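Long-range contact in Endonuclease/exonuclease/phosphatase (Leptotrichia buccalis C-1013-b, PDB 3TEB), which belongs to the endonuclease/exonuclease/phosphatase family of DNase I-like, metal-binding hydrolases and is probably a nuclease: residues Y110-A114 with E152-N157. Coordinates in Å, arbitrary orientation, origin at the centre of the assembly. Residue numbers count along the deposited sequence, not the author numbering.
Sequences YCTFA and EDMGKN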
# COMPACT_ATOMS: atom_id res chain seq x y z
N TYR A 110 -0.30 -11.26 10.47
CA TYR A 110 -0.44 -12.05 9.26
C TYR A 110 -1.89 -12.16 8.87
O TYR A 110 -2.73 -12.56 9.68
CB TYR A 110 0.14 -13.45 9.44
CG TYR A 110 1.66 -13.47 9.35
CD1 TYR A 110 2.29 -13.34 8.13
CD2 TYR A 110 2.45 -13.59 10.50
CE1 TYR A 110 3.67 -13.34 8.05
CE2 TYR A 110 3.82 -13.58 10.43
CZ TYR A 110 4.44 -13.46 9.20
OH TYR A 110 5.82 -13.44 9.11
N CYS A 111 -2.19 -11.81 7.63
CA CYS A 111 -3.51 -12.04 7.10
C CYS A 111 -3.60 -13.40 6.38
O CYS A 111 -4.65 -13.79 5.87
CB CYS A 111 -3.89 -10.91 6.15
SG CYS A 111 -3.07 -11.03 4.56
N THR A 112 -2.50 -14.14 6.34
CA THR A 112 -2.47 -15.40 5.62
C THR A 112 -2.39 -16.59 6.56
O THR A 112 -2.09 -16.45 7.75
CB THR A 112 -1.28 -15.42 4.65
OG1 THR A 112 -0.08 -15.10 5.37
CG2 THR A 112 -1.47 -14.38 3.58
N PHE A 113 -2.69 -17.78 6.04
CA PHE A 113 -2.49 -18.99 6.81
C PHE A 113 -0.99 -19.23 7.05
O PHE A 113 -0.58 -19.53 8.18
CB PHE A 113 -3.13 -20.19 6.11
CG PHE A 113 -2.93 -21.48 6.85
CD1 PHE A 113 -3.78 -21.84 7.89
CD2 PHE A 113 -1.89 -22.34 6.49
CE1 PHE A 113 -3.59 -23.03 8.58
CE2 PHE A 113 -1.69 -23.55 7.17
CZ PHE A 113 -2.55 -23.90 8.22
N ALA A 114 -0.18 -19.10 6.00
CA ALA A 114 1.27 -19.14 6.13
C ALA A 114 1.74 -17.98 6.99
O ALA A 114 1.31 -16.84 6.79
CB ALA A 114 1.91 -19.05 4.77
N GLU A 152 -3.50 -20.41 -0.31
CA GLU A 152 -4.21 -19.32 0.37
C GLU A 152 -5.56 -19.01 -0.27
O GLU A 152 -5.67 -18.90 -1.49
CB GLU A 152 -3.37 -18.04 0.39
CG GLU A 152 -1.97 -18.19 0.96
CD GLU A 152 -1.91 -18.46 2.46
OE1 GLU A 152 -2.86 -18.10 3.20
OE2 GLU A 152 -0.87 -19.03 2.89
N ASP A 153 -6.58 -18.86 0.58
CA ASP A 153 -7.88 -18.37 0.14
C ASP A 153 -7.97 -16.86 0.35
O ASP A 153 -8.01 -16.37 1.48
CB ASP A 153 -9.00 -19.08 0.91
CG ASP A 153 -10.38 -18.57 0.53
OD1 ASP A 153 -10.80 -18.76 -0.63
OD2 ASP A 153 -11.06 -17.98 1.39
N MSE A 154 -7.99 -16.12 -0.76
CA MSE A 154 -8.07 -14.66 -0.74
C MSE A 154 -9.28 -14.14 0.06
O MSE A 154 -9.19 -13.14 0.77
CB MSE A 154 -8.08 -14.13 -2.17
CG MSE A 154 -8.53 -12.68 -2.35
SE MSE A 154 -7.08 -11.40 -2.60
CE MSE A 154 -6.35 -12.03 -4.31
N GLY A 155 -10.41 -14.83 -0.06
CA GLY A 155 -11.58 -14.50 0.73
C GLY A 155 -11.28 -14.52 2.22
O GLY A 155 -11.40 -13.49 2.89
N LYS A 156 -10.89 -15.69 2.72
CA LYS A 156 -10.52 -15.89 4.12
C LYS A 156 -9.52 -14.85 4.61
O LYS A 156 -9.69 -14.27 5.68
CB LYS A 156 -9.90 -17.29 4.30
CG LYS A 156 -10.89 -18.43 4.56
CD LYS A 156 -10.22 -19.52 5.42
CE LYS A 156 -11.01 -20.83 5.48
NZ LYS A 156 -10.89 -21.60 4.20
N ASN A 157 -8.49 -14.61 3.81
CA ASN A 157 -7.46 -13.65 4.17
C ASN A 157 -8.02 -12.25 4.39
O ASN A 157 -7.71 -11.59 5.39
CB ASN A 157 -6.35 -13.63 3.11
CG ASN A 157 -5.57 -14.93 3.05
OD1 ASN A 157 -5.75 -15.82 3.89
ND2 ASN A 157 -4.71 -15.06 2.05
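Glu152 makes the main polar link here. It lies in the loop just ahead of helix 154-162, and its carboxylate reaches across to the loop that follows strand 105-110. Each carboxylate oxygen accepts from one of two successive backbone amides. Phe113 N donates to Glu152 OE1 at 2.9 Å, and Ala114 N donates to Glu152 OE2 at 3.2 Å. The methyl of Ala114 and Thr112 CB also pack on the carboxylate. The Phe113 ring leads away from the contact. This loop has its own brace: Thr112 OG1 donates to Ala114 O at 2.6 Å and also hydrogen-bonds to the backbone N of Arg123, just before strand 124-132.

Asp153 does not touch 110-114. It is the N-cap of the helix, with OD2 accepting from Lys156 N at 2.7 Å. In Met154, modelled as selenomethionine, the CA-to-CB bond points away from 110-114, and the side chain touches Thr179.

Asn157 begins the second point of contact, one helical turn on. Its N donates to Asp153 O at 3.0 Å. Its side chain points at the loop, where ND2 lies 3.6 Å from Thr112 CG2. Asn157 CA makes a CH-O contact of 3.3 Å with Cys111 O. As modelled, Asn157 OD1 sits 3.0 Å from Cys111 O, an approach of two acceptors.

The contact joins the start of helix 154-162 to the loop between strands 105-110 and 124-132, away from the magnesium-binding residues Glu42 and Asp256. Across these segments two consecutive main-chain NH groups meet a buried carboxylate, so the link depends on the backbone shape of 112-114.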